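Local coordinates for protein alpha-1,3-glucanase (Streptomyces thermodiastaticus, PDB 7C7D) that hydrolyses alpha-1,3-glucosidic linkages of alpha-1,3-glucan, probably within the chain, as a thermostable glycosidase of family GH87, at residues A[284-295]-A[315-326]. Residues are numbered along the deposited sequence; the frame is centred on the assembly and turned at random.
Sequences GHVHLKDFAVIG and PGSSVSGMWIQH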
ATOM      1  N   GLY A 284      25.279   4.136   6.884  1.00 16.46           N
ATOM      2  CA  GLY A 284      24.627   2.902   6.509  1.00 16.00           C
ATOM      3  C   GLY A 284      24.828   1.802   7.529  1.00 16.10           C
ATOM      4  O   GLY A 284      25.166   2.030   8.695  1.00 17.22           O
ATOM      5  N   HIS A 285      24.604   0.573   7.066  1.00 16.22           N
ATOM      6  CA  HIS A 285      24.668  -0.603   7.929  1.00 17.36           C
ATOM      7  C   HIS A 285      23.737  -0.447   9.122  1.00 16.24           C
ATOM      8  O   HIS A 285      24.084  -0.753  10.266  1.00 16.63           O
ATOM      9  CB  HIS A 285      26.105  -0.954   8.308  1.00 19.97           C
ATOM     10  CG  HIS A 285      26.999  -1.058   7.118  1.00 24.66           C
ATOM     11  ND1 HIS A 285      27.051  -2.185   6.328  1.00 29.50           N
ATOM     12  CD2 HIS A 285      27.822  -0.153   6.538  1.00 28.68           C
ATOM     13  CE1 HIS A 285      27.899  -1.985   5.334  1.00 31.12           C
ATOM     14  NE2 HIS A 285      28.379  -0.759   5.437  1.00 31.63           N
ATOM     15  N   VAL A 286      22.539   0.049   8.827  1.00 15.42           N
ATOM     16  CA  VAL A 286      21.454   0.186   9.783  1.00 15.33           C
ATOM     17  C   VAL A 286      20.507  -0.977   9.559  1.00 15.22           C
ATOM     18  O   VAL A 286      20.090  -1.234   8.426  1.00 16.69           O
ATOM     19  CB  VAL A 286      20.703   1.509   9.566  1.00 15.38           C
ATOM     20  CG1 VAL A 286      19.503   1.578  10.500  1.00 15.73           C
ATOM     21  CG2 VAL A 286      21.636   2.690   9.759  1.00 16.23           C
ATOM     22  N   HIS A 287      20.150  -1.675  10.629  1.00 15.17           N
ATOM     23  CA  HIS A 287      19.173  -2.753  10.541  1.00 15.92           C
ATOM     24  C   HIS A 287      18.079  -2.509  11.566  1.00 15.52           C
ATOM     25  O   HIS A 287      18.314  -2.633  12.769  1.00 16.84           O
ATOM     26  CB  HIS A 287      19.859  -4.102  10.724  1.00 16.52           C
ATOM     27  CG  HIS A 287      21.015  -4.279   9.798  1.00 17.90           C
ATOM     28  ND1 HIS A 287      20.855  -4.565   8.459  1.00 18.70           N
ATOM     29  CD2 HIS A 287      22.347  -4.146  10.000  1.00 19.46           C
ATOM     30  CE1 HIS A 287      22.041  -4.622   7.882  1.00 20.06           C
ATOM     31  NE2 HIS A 287      22.962  -4.371   8.794  1.00 20.46           N
ATOM     32  N   LEU A 288      16.890  -2.139  11.090  1.00 14.27           N
ATOM     33  CA  LEU A 288      15.731  -1.941  11.950  1.00 14.45           C
ATOM     34  C   LEU A 288      14.917  -3.224  11.906  1.00 14.99           C
ATOM     35  O   LEU A 288      14.526  -3.671  10.822  1.00 15.74           O
ATOM     36  CB  LEU A 288      14.902  -0.746  11.473  1.00 14.38           C
ATOM     37  CG  LEU A 288      15.655   0.570  11.258  1.00 14.83           C
ATOM     38  CD1 LEU A 288      14.706   1.679  10.794  1.00 15.08           C
ATOM     39  CD2 LEU A 288      16.378   0.984  12.530  1.00 16.17           C
ATOM     40  N   LYS A 289      14.694  -3.838  13.067  1.00 14.86           N
ATOM     41  CA  LYS A 289      14.124  -5.180  13.109  1.00 17.54           C
ATOM     42  C   LYS A 289      13.147  -5.345  14.261  1.00 15.75           C
ATOM     43  O   LYS A 289      13.485  -5.060  15.413  1.00 16.53           O
ATOM     44  CB  LYS A 289      15.213  -6.250  13.300  1.00 24.78           C
ATOM     45  CG  LYS A 289      16.329  -6.281  12.284  1.00 28.40           C
ATOM     46  CD  LYS A 289      17.274  -7.436  12.594  1.00 31.44           C
ATOM     47  CE  LYS A 289      18.271  -7.648  11.473  1.00 34.94           C
ATOM     48  NZ  LYS A 289      19.307  -8.668  11.810  1.00 37.46           N
ATOM     49  N   ASP A 290      11.973  -5.892  13.951  1.00 15.52           N
ATOM     50  CA  ASP A 290      11.117  -6.545  14.943  1.00 16.16           C
ATOM     51  C   ASP A 290      10.625  -5.596  16.033  1.00 15.13           C
ATOM     52  O   ASP A 290      10.592  -5.954  17.209  1.00 16.25           O
ATOM     53  CB  ASP A 290      11.787  -7.782  15.552  1.00 18.21           C
ATOM     54  CG  ASP A 290      12.340  -8.728  14.502  1.00 19.60           C
ATOM     55  OD1 ASP A 290      11.790  -8.774  13.383  1.00 19.72           O
ATOM     56  OD2 ASP A 290      13.324  -9.437  14.805  1.00 22.69           O
ATOM     57  N   PHE A 291      10.234  -4.384  15.653  1.00 14.82           N
ATOM     58  CA  PHE A 291       9.499  -3.518  16.567  1.00 14.39           C
ATOM     59  C   PHE A 291       8.411  -2.774  15.808  1.00 13.89           C
ATOM     60  O   PHE A 291       8.307  -2.858  14.581  1.00 14.17           O
ATOM     61  CB  PHE A 291      10.383  -2.612  17.465  1.00 13.95           C
ATOM     62  CG  PHE A 291      11.224  -1.582  16.735  1.00 14.58           C
ATOM     63  CD1 PHE A 291      12.407  -1.945  16.101  1.00 15.51           C
ATOM     64  CD2 PHE A 291      10.878  -0.233  16.772  1.00 14.86           C
ATOM     65  CE1 PHE A 291      13.204  -0.989  15.479  1.00 15.17           C
ATOM     66  CE2 PHE A 291      11.673   0.725  16.156  1.00 15.07           C
ATOM     67  CZ  PHE A 291      12.838   0.351  15.519  1.00 15.12           C
ATOM     68  N   ALA A 292       7.572  -2.068  16.556  1.00 13.48           N
ATOM     69  CA  ALA A 292       6.518  -1.254  15.976  1.00 13.01           C
ATOM     70  C   ALA A 292       6.859   0.218  16.143  1.00 12.69           C
ATOM     71  O   ALA A 292       7.442   0.620  17.155  1.00 13.83           O
ATOM     72  CB  ALA A 292       5.173  -1.548  16.643  1.00 14.24           C
ATOM     73  N   VAL A 293       6.516   1.016  15.134  1.00 11.91           N
ATOM     74  CA  VAL A 293       6.514   2.474  15.239  1.00 12.07           C
ATOM     75  C   VAL A 293       5.110   2.924  14.882  1.00 12.11           C
ATOM     76  O   VAL A 293       4.671   2.772  13.733  1.00 12.58           O
ATOM     77  CB  VAL A 293       7.564   3.152  14.350  1.00 12.59           C
ATOM     78  CG1 VAL A 293       7.457   4.666  14.479  1.00 14.08           C
ATOM     79  CG2 VAL A 293       8.957   2.678  14.727  1.00 13.45           C
ATOM     80  N   ILE A 294       4.393   3.438  15.877  1.00 12.38           N
ATOM     81  CA  ILE A 294       3.001   3.836  15.741  1.00 12.81           C
ATOM     82  C   ILE A 294       2.909   5.300  16.141  1.00 12.26           C
ATOM     83  O   ILE A 294       3.230   5.661  17.282  1.00 14.11           O
ATOM     84  CB  ILE A 294       2.075   2.954  16.591  1.00 14.14           C
ATOM     85  CG1 ILE A 294       2.300   1.472  16.261  1.00 14.85           C
ATOM     86  CG2 ILE A 294       0.629   3.351  16.377  1.00 15.73           C
ATOM     87  CD1 ILE A 294       1.413   0.524  17.044  1.00 15.78           C
ATOM     88  N   GLY A 295       2.494   6.144  15.201  1.00 12.08           N
ATOM     89  CA  GLY A 295       2.421   7.569  15.429  1.00 13.46           C
ATOM     90  C   GLY A 295       1.047   8.001  15.895  1.00 12.92           C
ATOM     91  O   GLY A 295       0.197   7.194  16.284  1.00 13.59           O
ATOM     92  N   PRO A 315      24.057   3.022   2.898  1.00 15.35           N
ATOM     93  CA  PRO A 315      24.232   1.760   2.165  1.00 15.42           C
ATOM     94  C   PRO A 315      24.204   0.543   3.080  1.00 15.43           C
ATOM     95  O   PRO A 315      24.595   0.596   4.247  1.00 16.46           O
ATOM     96  CB  PRO A 315      25.625   1.915   1.540  1.00 17.29           C
ATOM     97  CG  PRO A 315      26.351   2.831   2.500  1.00 18.07           C
ATOM     98  CD  PRO A 315      25.303   3.805   2.985  1.00 16.35           C
ATOM     99  N   GLY A 316      23.752  -0.581   2.520  1.00 15.13           N
ATOM    100  CA  GLY A 316      23.833  -1.843   3.238  1.00 15.66           C
ATOM    101  C   GLY A 316      22.890  -1.954   4.415  1.00 16.02           C
ATOM    102  O   GLY A 316      23.226  -2.597   5.417  1.00 17.40           O
ATOM    103  N   SER A 317      21.708  -1.362   4.317  1.00 14.85           N
ATOM    104  CA  SER A 317      20.783  -1.296   5.431  1.00 14.29           C
ATOM    105  C   SER A 317      19.556  -2.158   5.168  1.00 13.93           C
ATOM    106  O   SER A 317      19.338  -2.662   4.061  1.00 13.80           O
ATOM    107  CB  SER A 317      20.388   0.159   5.688  1.00 14.30           C
ATOM    108  OG  SER A 317      21.513   0.843   6.210  1.00 14.60           O
ATOM    109  N   SER A 318      18.745  -2.337   6.212  1.00 13.61           N
ATOM    110  CA  SER A 318      17.548  -3.155   6.084  1.00 13.94           C
ATOM    111  C   SER A 318      16.494  -2.738   7.099  1.00 13.03           C
ATOM    112  O   SER A 318      16.805  -2.205   8.172  1.00 13.44           O
ATOM    113  CB  SER A 318      17.855  -4.652   6.238  1.00 15.94           C
ATOM    114  OG  SER A 318      18.315  -4.953   7.546  1.00 17.28           O
ATOM    115  N   VAL A 319      15.240  -3.013   6.746  1.00 12.61           N
ATOM    116  CA  VAL A 319      14.082  -2.762   7.597  1.00 12.18           C
ATOM    117  C   VAL A 319      13.201  -3.997   7.493  1.00 11.77           C
ATOM    118  O   VAL A 319      12.725  -4.320   6.400  1.00 12.82           O
ATOM    119  CB  VAL A 319      13.294  -1.521   7.143  1.00 12.95           C
ATOM    120  CG1 VAL A 319      12.058  -1.323   8.009  1.00 13.54           C
ATOM    121  CG2 VAL A 319      14.176  -0.282   7.142  1.00 14.03           C
ATOM    122  N   SER A 320      12.998  -4.705   8.606  1.00 12.55           N
ATOM    123  CA  SER A 320      12.278  -5.970   8.536  1.00 13.59           C
ATOM    124  C   SER A 320      11.519  -6.265   9.824  1.00 13.49           C
ATOM    125  O   SER A 320      11.931  -5.868  10.916  1.00 13.92           O
ATOM    126  CB  SER A 320      13.228  -7.130   8.210  1.00 14.92           C
ATOM    127  OG  SER A 320      14.224  -7.274   9.209  1.00 15.95           O
ATOM    128  N   GLY A 321      10.420  -7.003   9.681  1.00 12.97           N
ATOM    129  CA  GLY A 321       9.630  -7.415  10.827  1.00 13.56           C
ATOM    130  C   GLY A 321       8.955  -6.281  11.562  1.00 13.47           C
ATOM    131  O   GLY A 321       8.604  -6.439  12.733  1.00 14.56           O
ATOM    132  N   MET A 322       8.748  -5.141  10.906  1.00 12.82           N
ATOM    133  CA  MET A 322       8.215  -3.954  11.554  1.00 12.44           C
ATOM    134  C   MET A 322       6.707  -3.856  11.386  1.00 12.31           C
ATOM    135  O   MET A 322       6.122  -4.379  10.435  1.00 13.44           O
ATOM    136  CB  MET A 322       8.836  -2.689  10.957  1.00 13.24           C
ATOM    137  CG  MET A 322      10.354  -2.655  10.977  1.00 14.30           C
ATOM    138  SD  MET A 322      11.086  -2.476  12.617  1.00 14.78           S
ATOM    139  CE  MET A 322      10.417  -0.893  13.123  1.00 14.72           C
ATOM    140  N   TRP A 323       6.087  -3.135  12.321  1.00 11.82           N
ATOM    141  CA  TRP A 323       4.693  -2.714  12.225  1.00 11.88           C
ATOM    142  C   TRP A 323       4.704  -1.192  12.249  1.00 11.45           C
ATOM    143  O   TRP A 323       5.087  -0.596  13.261  1.00 12.48           O
ATOM    144  CB  TRP A 323       3.923  -3.248  13.427  1.00 12.97           C
ATOM    145  CG  TRP A 323       2.478  -2.904  13.460  1.00 13.36           C
ATOM    146  CD1 TRP A 323       1.915  -1.694  13.780  1.00 14.22           C
ATOM    147  CD2 TRP A 323       1.395  -3.796  13.202  1.00 14.92           C
ATOM    148  NE1 TRP A 323       0.543  -1.785  13.712  1.00 14.84           N
ATOM    149  CE2 TRP A 323       0.201  -3.066  13.362  1.00 15.70           C
ATOM    150  CE3 TRP A 323       1.318  -5.147  12.836  1.00 17.47           C
ATOM    151  CZ2 TRP A 323      -1.056  -3.646  13.188  1.00 18.08           C
ATOM    152  CZ3 TRP A 323       0.072  -5.717  12.659  1.00 20.40           C
ATOM    153  CH2 TRP A 323      -1.098  -4.965  12.829  1.00 19.94           C
ATOM    154  N   ILE A 324       4.303  -0.569  11.142  1.00 10.85           N
ATOM    155  CA  ILE A 324       4.379   0.879  10.966  1.00 10.94           C
ATOM    156  C   ILE A 324       2.960   1.380  10.753  1.00 10.92           C
ATOM    157  O   ILE A 324       2.260   0.885   9.860  1.00 11.55           O
ATOM    158  CB  ILE A 324       5.253   1.240   9.754  1.00 11.60           C
ATOM    159  CG1 ILE A 324       6.641   0.604   9.867  1.00 12.91           C
ATOM    160  CG2 ILE A 324       5.328   2.752   9.561  1.00 12.82           C
ATOM    161  CD1 ILE A 324       7.412   0.980  11.099  1.00 16.32           C
ATOM    162  N   GLN A 325       2.523   2.337  11.575  1.00 11.48           N
ATOM    163  CA  GLN A 325       1.122   2.720  11.549  1.00 11.11           C
ATOM    164  C   GLN A 325       0.944   4.154  12.032  1.00 10.79           C
ATOM    165  O   GLN A 325       1.682   4.626  12.897  1.00 11.58           O
ATOM    166  CB  GLN A 325       0.313   1.760  12.433  1.00 11.38           C
ATOM    167  CG  GLN A 325      -1.177   1.967  12.392  1.00 11.92           C
ATOM    168  CD  GLN A 325      -1.931   0.997  13.286  1.00 13.02           C
ATOM    169  OE1 GLN A 325      -1.373   0.437  14.240  1.00 15.13           O
ATOM    170  NE2 GLN A 325      -3.206   0.790  12.981  1.00 13.52           N
ATOM    171  N   HIS A 326      -0.078   4.831  11.496  1.00 11.03           N
ATOM    172  CA  HIS A 326      -0.492   6.152  11.999  1.00 11.74           C
ATOM    173  C   HIS A 326       0.619   7.188  11.860  1.00 11.59           C
ATOM    174  O   HIS A 326       0.868   7.992  12.764  1.00 12.67           O
ATOM    175  CB  HIS A 326      -1.037   6.104  13.428  1.00 12.21           C
ATOM    176  CG  HIS A 326      -2.297   5.313  13.564  1.00 12.43           C
ATOM    177  ND1 HIS A 326      -2.690   4.736  14.754  1.00 13.96           N
ATOM    178  CD2 HIS A 326      -3.253   4.995  12.658  1.00 12.78           C
ATOM    179  CE1 HIS A 326      -3.831   4.093  14.573  1.00 13.94           C
ATOM    180  NE2 HIS A 326      -4.194   4.236  13.310  1.00 12.98           N
TER
HETATM  181  O   HOH W   1      25.171  -4.303   5.761  1.00 41.96           O
HETATM  182  O   HOH W   2      16.325  -5.373   9.277  1.00 18.60           O
HETATM  183  O   HOH W   3      13.284  -9.074  11.031  1.00 22.90           O
HETATM  184  O   HOH W   4      -1.778   5.405  17.345  1.00 18.22           O
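Met322 bends at chi2 (-70°) and chi3 (-61°), which sets its CE over the centre of the Phe291 ring, a CH-pi contact 3.4 Å from the centroid and almost on the ring normal. SD lies above the same face, completing a Met-aromatic contact, and accepts a weak bond from Phe291 N. Ser318 holds OG between its backbone N and carbonyl carbon (chi1 65°), where it shares a nearly straight 2.7 Å hydrogen bond with His287 ND1 at the edge of the imidazole. One water links Ser318 OG, Ser320 OG and Leu288 O; another joins Ser320 OG to Asp290 OD1. These are successive coils of a right-handed parallel beta-helix of the pectate lyase type. Strand 286-289 pairs in parallel with 318-320 and strand 292-294 with 323-325, the axes of each pair approaching to 4.7 Å, and the chain turns between them at Asp290 and Gly321. Inside the coil, Leu288 CD1 lies beside Val319 CG2, and Val293 CB meets Ile324 CD1 at 3.9 Å. On the face bearing Ala292, Ile294 CD1 packs 4.0 Å from Trp323 CD1. Trp323 NE1 gives Gln325 OE1 a straight 3.0 Å hydrogen bond, in the indole plane but from above the amide's carbonyl plane, while Gln325 NE2 is hydrogen-bonded to Asp349 OD2 and Asn164 O.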